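Local coordinates for protein N-alpha-acetyltransferase 30 (PDB 6YGA) that catalyses transfer of an acetyl group from acetyl-CoA to the N-terminal methionine of proteins with leucine, isoleucine or phenylalanine second, as catalytic subunit of the heterotrimeric NatC complex, at residues I65-D70 / D105-E110; D70-V75 / C112-L117; R76-I81 / A151-L156. One frame throughout, in Å; residues are numbered along the deposited sequence.

Contact 1: residues I65-D70 / D105-E110; sequences IVCKMD and DKMQRE. With EDO (1,2-ethanediol), chain J.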
loop_
_atom_site.group_PDB
_atom_site.type_symbol
_atom_site.label_atom_id
_atom_site.label_comp_id
_atom_site.label_asym_id
_atom_site.label_seq_id
_atom_site.Cartn_x
_atom_site.Cartn_y
_atom_site.Cartn_z
ATOM N N ILE A 65 19.646 -1.040 -21.384
ATOM C CA ILE A 65 18.351 -1.510 -20.913
ATOM C C ILE A 65 18.463 -3.010 -20.676
ATOM O O ILE A 65 19.095 -3.727 -21.459
ATOM C CB ILE A 65 17.225 -1.154 -21.912
ATOM C CG1 ILE A 65 15.853 -1.529 -21.352
ATOM C CG2 ILE A 65 17.461 -1.800 -23.277
ATOM C CD1 ILE A 65 14.708 -1.026 -22.208
ATOM N N VAL A 66 17.886 -3.477 -19.573
ATOM C CA VAL A 66 17.983 -4.872 -19.155
ATOM C C VAL A 66 16.569 -5.415 -19.015
ATOM O O VAL A 66 15.749 -4.841 -18.286
ATOM C CB VAL A 66 18.762 -5.015 -17.839
ATOM C CG1 VAL A 66 18.942 -6.475 -17.497
ATOM C CG2 VAL A 66 20.110 -4.322 -17.939
ATOM N N CYS A 67 16.281 -6.517 -19.706
ATOM C CA CYS A 67 14.930 -7.051 -19.779
ATOM C C CYS A 67 14.933 -8.558 -19.559
ATOM O O CYS A 67 15.951 -9.233 -19.723
ATOM C CB CYS A 67 14.278 -6.729 -21.131
ATOM S SG CYS A 67 14.272 -4.968 -21.522
ATOM N N LYS A 68 13.764 -9.072 -19.181
ATOM C CA LYS A 68 13.514 -10.502 -19.075
ATOM C C LYS A 68 12.127 -10.787 -19.634
ATOM O O LYS A 68 11.328 -9.877 -19.870
ATOM C CB LYS A 68 13.608 -10.994 -17.625
ATOM C CG LYS A 68 12.332 -10.769 -16.830
ATOM C CD LYS A 68 12.461 -11.219 -15.387
ATOM C CE LYS A 68 11.095 -11.306 -14.716
ATOM N NZ LYS A 68 10.258 -12.391 -15.305
HETATM N N MSE A 69 11.844 -12.066 -19.853
HETATM C CA MSE A 69 10.493 -12.488 -20.205
HETATM C C MSE A 69 10.188 -13.863 -19.626
HETATM O O MSE A 69 11.047 -14.740 -19.575
HETATM C CB MSE A 69 10.292 -12.490 -21.722
HETATM C CG MSE A 69 11.140 -13.489 -22.479
HETATM SE SE MSE A 69 11.053 -13.184 -24.401
HETATM C CE MSE A 69 9.393 -14.115 -24.810
ATOM N N ASP A 70 8.951 -14.037 -19.175
ATOM C CA ASP A 70 8.504 -15.280 -18.571
ATOM C C ASP A 70 7.027 -15.444 -18.881
ATOM O O ASP A 70 6.333 -14.447 -19.113
ATOM C CB ASP A 70 8.729 -15.283 -17.050
ATOM C CG ASP A 70 10.107 -15.788 -16.662
ATOM O OD1 ASP A 70 10.603 -16.726 -17.320
ATOM O OD2 ASP A 70 10.691 -15.252 -15.696
ATOM N N ASP A 105 10.808 -4.033 -29.371
ATOM C CA ASP A 105 10.790 -4.652 -30.692
ATOM C C ASP A 105 11.348 -6.069 -30.641
ATOM O O ASP A 105 10.821 -6.975 -31.298
ATOM C CB ASP A 105 11.573 -3.785 -31.680
ATOM C CG ASP A 105 11.522 -4.316 -33.101
ATOM O OD1 ASP A 105 12.232 -5.300 -33.397
ATOM O OD2 ASP A 105 10.767 -3.753 -33.922
ATOM N N LYS A 106 12.403 -6.283 -29.851
ATOM C CA LYS A 106 12.969 -7.620 -29.703
ATOM C C LYS A 106 11.991 -8.553 -29.000
ATOM O O LYS A 106 11.797 -9.700 -29.420
ATOM C CB LYS A 106 14.289 -7.542 -28.936
ATOM C CG LYS A 106 14.910 -8.890 -28.591
ATOM C CD LYS A 106 15.229 -9.695 -29.843
ATOM C CE LYS A 106 15.924 -11.007 -29.498
ATOM N NZ LYS A 106 16.188 -11.825 -30.712
HETATM N N MSE A 107 11.364 -8.077 -27.928
HETATM C CA MSE A 107 10.441 -8.896 -27.152
HETATM C C MSE A 107 9.163 -9.190 -27.941
HETATM O O MSE A 107 8.597 -10.275 -27.819
HETATM C CB MSE A 107 10.123 -8.218 -25.812
HETATM C CG MSE A 107 11.331 -8.149 -24.874
HETATM SE SE MSE A 107 10.930 -7.562 -23.054
HETATM C CE MSE A 107 10.935 -5.631 -23.324
ATOM N N GLN A 108 8.721 -8.238 -28.767
ATOM C CA GLN A 108 7.584 -8.509 -29.644
ATOM C C GLN A 108 7.929 -9.578 -30.673
ATOM O O GLN A 108 7.121 -10.477 -30.938
ATOM C CB GLN A 108 7.127 -7.228 -30.340
ATOM C CG GLN A 108 5.975 -7.447 -31.304
ATOM C CD GLN A 108 5.372 -6.150 -31.795
ATOM O OE1 GLN A 108 6.081 -5.259 -32.262
ATOM N NE2 GLN A 108 4.056 -6.031 -31.680
ATOM N N ARG A 109 9.124 -9.498 -31.262
ATOM C CA ARG A 109 9.561 -10.532 -32.191
ATOM C C ARG A 109 9.770 -11.864 -31.487
ATOM O O ARG A 109 9.731 -12.910 -32.141
ATOM C CB ARG A 109 10.842 -10.097 -32.913
ATOM C CG ARG A 109 10.605 -9.059 -34.006
ATOM C CD ARG A 109 11.879 -8.695 -34.773
ATOM N NE ARG A 109 12.719 -7.747 -34.044
ATOM C CZ ARG A 109 13.910 -8.039 -33.529
ATOM N NH1 ARG A 109 14.417 -9.256 -33.668
ATOM N NH2 ARG A 109 14.597 -7.109 -32.882
ATOM N N GLU A 110 9.976 -11.850 -30.172
ATOM C CA GLU A 110 9.995 -13.068 -29.379
ATOM C C GLU A 110 8.607 -13.472 -28.896
ATOM O O GLU A 110 8.499 -14.339 -28.023
ATOM C CB GLU A 110 10.949 -12.915 -28.191
ATOM C CG GLU A 110 12.414 -12.790 -28.601
ATOM C CD GLU A 110 12.894 -13.965 -29.441
ATOM O OE1 GLU A 110 12.490 -15.110 -29.150
ATOM O OE2 GLU A 110 13.674 -13.745 -30.395
HETATM C C1 EDO J . 9.992 -17.105 -22.609
HETATM O O1 EDO J . 10.292 -17.417 -21.244
HETATM C C2 EDO J . 9.994 -18.373 -23.455
HETATM O O2 EDO J . 8.970 -19.270 -23.006
#

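Contact 2: residues D70-V75 / C112-L117; sequences DPHRNV and CDEIML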
loop_
_atom_site.group_PDB
_atom_site.type_symbol
_atom_site.label_atom_id
_atom_site.label_comp_id
_atom_site.label_asym_id
_atom_site.label_seq_id
_atom_site.Cartn_x
_atom_site.Cartn_y
_atom_site.Cartn_z
ATOM N N ASP A 70 8.951 -14.037 -19.175
ATOM C CA ASP A 70 8.504 -15.280 -18.571
ATOM C C ASP A 70 7.027 -15.444 -18.881
ATOM O O ASP A 70 6.333 -14.447 -19.113
ATOM C CB ASP A 70 8.729 -15.283 -17.050
ATOM C CG ASP A 70 10.107 -15.788 -16.662
ATOM O OD1 ASP A 70 10.603 -16.726 -17.320
ATOM O OD2 ASP A 70 10.691 -15.252 -15.696
ATOM N N PRO A 71 6.521 -16.674 -18.905
ATOM C CA PRO A 71 5.069 -16.854 -19.006
ATOM C C PRO A 71 4.374 -16.276 -17.782
ATOM O O PRO A 71 4.820 -16.459 -16.649
ATOM C CB PRO A 71 4.904 -18.378 -19.087
ATOM C CG PRO A 71 6.153 -18.926 -18.480
ATOM C CD PRO A 71 7.235 -17.961 -18.862
ATOM N N HIS A 72 3.290 -15.545 -18.022
ATOM C CA HIS A 72 2.444 -15.031 -16.956
ATOM C C HIS A 72 1.111 -15.759 -17.016
ATOM O O HIS A 72 0.566 -15.977 -18.103
ATOM C CB HIS A 72 2.230 -13.520 -17.071
ATOM C CG HIS A 72 1.641 -12.896 -15.841
ATOM N ND1 HIS A 72 0.377 -12.347 -15.812
ATOM C CD2 HIS A 72 2.147 -12.736 -14.595
ATOM C CE1 HIS A 72 0.130 -11.876 -14.602
ATOM N NE2 HIS A 72 1.188 -12.101 -13.844
ATOM N N ARG A 73 0.592 -16.120 -15.844
ATOM C CA ARG A 73 -0.473 -17.122 -15.716
ATOM C C ARG A 73 0.093 -18.375 -16.378
ATOM O O ARG A 73 1.190 -18.817 -15.999
ATOM C CB ARG A 73 -1.797 -16.618 -16.286
ATOM C CG ARG A 73 -2.259 -15.291 -15.721
ATOM C CD ARG A 73 -2.028 -15.226 -14.224
ATOM N NE ARG A 73 -3.034 -14.419 -13.542
ATOM C CZ ARG A 73 -2.893 -13.947 -12.308
ATOM N NH1 ARG A 73 -1.780 -14.193 -11.629
ATOM N NH2 ARG A 73 -3.858 -13.224 -11.754
ATOM N N ASN A 74 -0.584 -18.963 -17.357
ATOM C CA ASN A 74 -0.020 -20.059 -18.122
ATOM C C ASN A 74 -0.029 -19.799 -19.619
ATOM O O ASN A 74 0.675 -20.496 -20.356
ATOM C CB ASN A 74 -0.783 -21.366 -17.840
ATOM C CG ASN A 74 -0.927 -21.667 -16.354
ATOM O OD1 ASN A 74 0.046 -21.995 -15.674
ATOM N ND2 ASN A 74 -2.156 -21.590 -15.853
ATOM N N VAL A 75 -0.783 -18.802 -20.082
ATOM C CA VAL A 75 -1.142 -18.678 -21.490
ATOM C C VAL A 75 -0.529 -17.465 -22.168
ATOM O O VAL A 75 -0.630 -17.354 -23.401
ATOM C CB VAL A 75 -2.674 -18.650 -21.672
ATOM C CG1 VAL A 75 -3.281 -19.978 -21.260
ATOM C CG2 VAL A 75 -3.280 -17.511 -20.860
ATOM N N CYS A 112 6.258 -11.946 -27.165
ATOM C CA CYS A 112 5.696 -11.447 -25.917
ATOM C C CYS A 112 4.296 -10.907 -26.171
ATOM O O CYS A 112 4.042 -10.241 -27.178
ATOM C CB CYS A 112 6.584 -10.352 -25.318
ATOM S SG CYS A 112 7.986 -10.960 -24.347
ATOM N N ASP A 113 3.374 -11.234 -25.271
ATOM C CA ASP A 113 2.014 -10.727 -25.367
ATOM C C ASP A 113 1.853 -9.363 -24.718
ATOM O O ASP A 113 0.891 -8.654 -25.030
ATOM C CB ASP A 113 1.039 -11.717 -24.724
ATOM C CG ASP A 113 1.011 -13.053 -25.439
ATOM O OD1 ASP A 113 0.732 -13.069 -26.656
ATOM O OD2 ASP A 113 1.274 -14.086 -24.790
ATOM N N GLU A 114 2.774 -8.979 -23.837
ATOM C CA GLU A 114 2.673 -7.720 -23.116
ATOM C C GLU A 114 4.032 -7.384 -22.524
ATOM O O GLU A 114 4.880 -8.258 -22.325
ATOM C CB GLU A 114 1.608 -7.791 -22.018
ATOM C CG GLU A 114 1.918 -8.817 -20.944
ATOM C CD GLU A 114 0.682 -9.282 -20.202
ATOM O OE1 GLU A 114 -0.423 -9.189 -20.772
ATOM O OE2 GLU A 114 0.818 -9.743 -19.048
ATOM N N ILE A 115 4.228 -6.098 -22.247
ATOM C CA ILE A 115 5.435 -5.593 -21.608
ATOM C C ILE A 115 5.029 -4.943 -20.295
ATOM O O ILE A 115 4.080 -4.151 -20.259
ATOM C CB ILE A 115 6.174 -4.588 -22.509
ATOM C CG1 ILE A 115 6.337 -5.162 -23.915
ATOM C CG2 ILE A 115 7.537 -4.252 -21.926
ATOM C CD1 ILE A 115 7.228 -6.382 -23.969
HETATM N N MSE A 116 5.743 -5.271 -19.223
HETATM C CA MSE A 116 5.422 -4.723 -17.910
HETATM C C MSE A 116 6.641 -4.074 -17.259
HETATM O O MSE A 116 7.759 -4.573 -17.377
HETATM C CB MSE A 116 4.858 -5.821 -17.002
HETATM C CG MSE A 116 4.248 -5.323 -15.699
HETATM SE SE MSE A 116 5.542 -5.095 -14.257
HETATM C CE MSE A 116 5.659 -6.948 -13.666
ATOM N N LEU A 117 6.412 -2.955 -16.574
ATOM C CA LEU A 117 7.459 -2.283 -15.822
ATOM C C LEU A 117 6.828 -1.576 -14.633
ATOM O O LEU A 117 5.616 -1.342 -14.593
ATOM C CB LEU A 117 8.238 -1.286 -16.694
ATOM C CG LEU A 117 7.485 -0.037 -17.172
ATOM C CD1 LEU A 117 7.788 1.167 -16.290
ATOM C CD2 LEU A 117 7.795 0.273 -18.630
#

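Contact 3: residues R76-I81 / A151-L156; sequences RLRGYI and AFKLIL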
loop_
_atom_site.group_PDB
_atom_site.type_symbol
_atom_site.label_atom_id
_atom_site.label_comp_id
_atom_site.label_asym_id
_atom_site.label_seq_id
_atom_site.Cartn_x
_atom_site.Cartn_y
_atom_site.Cartn_z
ATOM N N ARG A 76 0.097 -16.557 -21.423
ATOM C CA ARG A 76 0.623 -15.327 -21.997
ATOM C C ARG A 76 2.081 -15.126 -21.613
ATOM O O ARG A 76 2.486 -15.424 -20.484
ATOM C CB ARG A 76 -0.211 -14.111 -21.561
ATOM C CG ARG A 76 -1.601 -14.095 -22.186
ATOM C CD ARG A 76 -2.476 -12.964 -21.658
ATOM N NE ARG A 76 -1.993 -11.639 -22.044
ATOM C CZ ARG A 76 -2.205 -11.076 -23.231
ATOM N NH1 ARG A 76 -2.884 -11.724 -24.168
ATOM N NH2 ARG A 76 -1.732 -9.864 -23.486
ATOM N N LEU A 77 2.865 -14.629 -22.568
ATOM C CA LEU A 77 4.261 -14.278 -22.340
ATOM C C LEU A 77 4.348 -12.808 -21.958
ATOM O O LEU A 77 3.886 -11.939 -22.707
ATOM C CB LEU A 77 5.106 -14.549 -23.582
ATOM C CG LEU A 77 5.522 -15.999 -23.808
ATOM C CD1 LEU A 77 6.403 -16.125 -25.042
ATOM C CD2 LEU A 77 6.239 -16.525 -22.577
ATOM N N ARG A 78 4.949 -12.534 -20.801
ATOM C CA ARG A 78 5.088 -11.182 -20.272
ATOM C C ARG A 78 6.549 -10.754 -20.355
ATOM O O ARG A 78 7.410 -11.316 -19.667
ATOM C CB ARG A 78 4.583 -11.106 -18.832
ATOM C CG ARG A 78 5.000 -9.838 -18.104
ATOM C CD ARG A 78 4.207 -9.640 -16.827
ATOM N NE ARG A 78 2.808 -9.329 -17.105
ATOM C CZ ARG A 78 1.884 -9.149 -16.169
ATOM N NH1 ARG A 78 2.206 -9.251 -14.888
ATOM N NH2 ARG A 78 0.635 -8.867 -16.513
ATOM N N GLY A 79 6.825 -9.769 -21.204
ATOM C CA GLY A 79 8.110 -9.110 -21.168
ATOM C C GLY A 79 8.196 -8.146 -20.000
ATOM O O GLY A 79 7.195 -7.593 -19.543
ATOM N N TYR A 80 9.416 -7.949 -19.505
ATOM C CA TYR A 80 9.637 -7.135 -18.317
ATOM C C TYR A 80 10.885 -6.288 -18.499
ATOM O O TYR A 80 11.937 -6.806 -18.883
ATOM C CB TYR A 80 9.769 -8.016 -17.068
ATOM C CG TYR A 80 10.051 -7.248 -15.799
ATOM C CD1 TYR A 80 9.065 -6.474 -15.203
ATOM C CD2 TYR A 80 11.300 -7.303 -15.195
ATOM C CE1 TYR A 80 9.317 -5.770 -14.044
ATOM C CE2 TYR A 80 11.562 -6.604 -14.034
ATOM C CZ TYR A 80 10.568 -5.839 -13.464
ATOM O OH TYR A 80 10.826 -5.139 -12.309
ATOM N N ILE A 81 10.765 -4.991 -18.230
ATOM C CA ILE A 81 11.882 -4.057 -18.306
ATOM C C ILE A 81 12.411 -3.864 -16.890
ATOM O O ILE A 81 11.769 -3.207 -16.062
ATOM C CB ILE A 81 11.462 -2.723 -18.938
ATOM C CG1 ILE A 81 10.982 -2.947 -20.376
ATOM C CG2 ILE A 81 12.606 -1.720 -18.901
ATOM C CD1 ILE A 81 10.534 -1.681 -21.083
ATOM N N ALA A 151 4.325 3.579 -6.492
ATOM C CA ALA A 151 4.703 3.170 -7.833
ATOM C C ALA A 151 3.457 3.000 -8.681
ATOM O O ALA A 151 2.354 2.785 -8.173
ATOM C CB ALA A 151 5.488 1.855 -7.840
ATOM N N PHE A 152 3.653 3.107 -9.989
ATOM C CA PHE A 152 2.670 2.697 -10.978
ATOM C C PHE A 152 3.166 1.424 -11.648
ATOM O O PHE A 152 4.366 1.273 -11.906
ATOM C CB PHE A 152 2.440 3.785 -12.036
ATOM C CG PHE A 152 1.551 4.913 -11.581
ATOM C CD1 PHE A 152 0.444 4.668 -10.787
ATOM C CD2 PHE A 152 1.820 6.222 -11.960
ATOM C CE1 PHE A 152 -0.375 5.707 -10.375
ATOM C CE2 PHE A 152 1.003 7.266 -11.550
ATOM C CZ PHE A 152 -0.093 7.007 -10.758
ATOM N N LYS A 153 2.244 0.504 -11.904
ATOM C CA LYS A 153 2.513 -0.667 -12.725
ATOM C C LYS A 153 2.036 -0.361 -14.138
ATOM O O LYS A 153 0.838 -0.161 -14.358
ATOM C CB LYS A 153 1.804 -1.898 -12.163
ATOM C CG LYS A 153 2.129 -3.199 -12.868
ATOM C CD LYS A 153 1.423 -4.366 -12.200
ATOM C CE LYS A 153 2.043 -5.686 -12.608
ATOM N NZ LYS A 153 1.572 -6.798 -11.738
ATOM N N LEU A 154 2.971 -0.301 -15.082
ATOM C CA LEU A 154 2.667 0.035 -16.466
ATOM C C LEU A 154 2.683 -1.224 -17.319
ATOM O O LEU A 154 3.572 -2.068 -17.176
ATOM C CB LEU A 154 3.670 1.045 -17.024
ATOM C CG LEU A 154 3.811 2.354 -16.248
ATOM C CD1 LEU A 154 4.827 3.282 -16.901
ATOM C CD2 LEU A 154 2.464 3.033 -16.132
ATOM N N ILE A 155 1.698 -1.337 -18.210
ATOM C CA ILE A 155 1.554 -2.485 -19.098
ATOM C C ILE A 155 1.258 -1.990 -20.507
ATOM O O ILE A 155 0.409 -1.112 -20.702
ATOM C CB ILE A 155 0.444 -3.441 -18.619
ATOM C CG1 ILE A 155 0.794 -4.018 -17.248
ATOM C CG2 ILE A 155 0.230 -4.560 -19.628
ATOM C CD1 ILE A 155 -0.151 -5.090 -16.791
ATOM N N LEU A 156 1.966 -2.547 -21.480
ATOM C CA LEU A 156 1.743 -2.270 -22.896
ATOM C C LEU A 156 1.305 -3.560 -23.569
ATOM O O LEU A 156 2.108 -4.508 -23.673
ATOM C CB LEU A 156 3.008 -1.724 -23.556
ATOM C CG LEU A 156 2.991 -1.575 -25.078
ATOM C CD1 LEU A 156 2.075 -0.433 -25.491
ATOM C CD2 LEU A 156 4.402 -1.370 -25.618
HETATM O O HOH W 1 -0.586 -8.750 -13.206
#

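Contact 1: residues I65-D70 / D105-E110
Met107, Met69 and Glu110 account for most of the buried surface where the last turn of helix 95-109 lies against one face of strand 61-72. Met69 and Met107 are both selenomethionines, with SE in place of sulfur, and their CA atoms, 7.8 Å apart, mark where helix and strand run nearest each other. Met107 reaches up the strand to Cys67. Its chain runs extended through chi2 and bends at chi3 (-83°), which carries the terminal methyl back alongside the cysteine: CE lies 3.8 Å from Cys67 SG, while SE sits 3.9 Å from Cys67 CB. The same SE also approaches the backbone O of Lys68 at 4.0 Å, a van der Waals contact.

Met69 takes the other end of the interface. Its CG is set between the backbone N and the carbonyl carbon (chi1 65°), and the side chain projects to the point where the helix ends. There it crosses Glu110 at about a right angle, SE resting 3.8 Å from Glu110 CB and the methyl CE lying 3.3 Å from Glu110 O. Glu110 is the first residue to leave helical geometry, and it gives the strand its CB and its carbonyl; its carboxylate is engaged on the helix side, OE2 forming a salt bridge with Lys106 NZ at 3.2 Å. One turn earlier on the helix, Ala103 also packs on Cys67, and Cys112 and Leu77 also touch Met69.

No hydrogen bond joins helix and strand here. The association rests on selenoether, thiol and methylene surfaces, with one methyl against a backbone carbonyl and the charged groups paired within their own segments, so that dispersion and the exclusion of water probably hold this helix end on the sheet.

Contact 2: residues D70-V75 / C112-L117
This is a loose, polar contact between non-adjacent strands in the middle of the mixed sheet, near the turn that joins strands 61-72 and 76-86: His72 and that turn look across strand 76-86 to residues Asp113 and Glu114 by strand 114-120. It buries little surface, and no hydrogen bond passes directly between the two segments. The nearest side chains are His72 and Glu114, which cross at about a right angle. His72 ND1 stands 4.2 Å from Glu114 OE2, too far for a bond, and the ring and carboxylate planes are turned 48° apart, with the oxygen approaching the imidazole obliquely. Turning CG of His72 anti to its own N (chi1 -167°) swings the ring to this side, and the aliphatic CD of Arg73 lies 3.9 Å above the plane of one face, toward the rim of the ring.

The carboxylate of Glu114 is held chiefly by the intervening strand. OE2 forms a salt bridge with Arg78 and OE1 another with Arg76, so the negative charge that faces His72 is already shared between two arginines; any electrostatic attraction to the imidazole is probably modest.

At the other end of the turn, Val75 offers only its backbone, its O lying 4.0 Å from Asp113 OD2. That carboxylate, too, has partners outside both segments: OD1 bonds to the Thr159 hydroxyl and OD2 accepts from Leu77 N.

The order is that of the GNAT fold: an antiparallel hairpin, 61-72 with 76-86, then a beta-alpha-beta crossover through helix 95-109 to the parallel strand 114-120.

Contact 3: residues R76-I81 / A151-L156
Arg78 reaches from strand 76-86 over the intervening strand 114-120 and meets Lys153 and Ile155 of strand 151-157 with its terminal nitrogens NH1 and NH2. NH2 lies 3.9 Å from the methyl CD1 of Ile155, and NH1 stands 4.0 Å from Lys153 NZ; both partners approach the guanidinium obliquely. Each side chain crosses the arginine at about a right angle.

Beside the two cations, in the guanidinium plane at its edge, sits a water molecule. It accepts from Arg78 NH1 and from Lys153 NZ, each at 3.3 Å, so one oxygen bridges groups that do not bond to each other.

The reach depends on two differently shaped chains. Lys153 is extended along its full length, whereas Arg78 starts out extended and then bends at chi3 (-69°), bringing the guanidinium across toward strand 151-157. Further out, Glu114 fixes the arginine through a salt bridge from NH2 to OE2, and Met116 packs on Arg78, Lys153 and Ile155 alike. Leu587 of the N-alpha-acetyltransferase 35 subunit also touches Ile155.

With two positive groups this close, the pairing would be unfavourable if left alone. The shared water and the carboxylate of Glu114 probably offset much of the repulsion, and the charge of Lys153 may be somewhat easier to lose than that of an isolated lysine.

How the contacts relate
From the N terminus, strand 61-72 carries the first segment of contact 1 and, with the turn after it, that of contact 2, the two sharing Asp70; strand 76-86 then begins contact 3. Contact 1 closes its loop when helix 95-109 ends, contact 2 a few residues later on reaching strand 114-120, and contact 3 only at the last strand, 151-157. All three loops therefore cross. Contact 1 fastens a helix to the sheet, whereas contacts 2 and 3 each span a pair of strands separated by one other. Asp70 O probably hydrogen-bonds to Arg78 N, joining contacts 1 and 3, and Arg78 with Glu114 connects contacts 2 and 3, so hairpin, helix and C-terminal strands meet in one region.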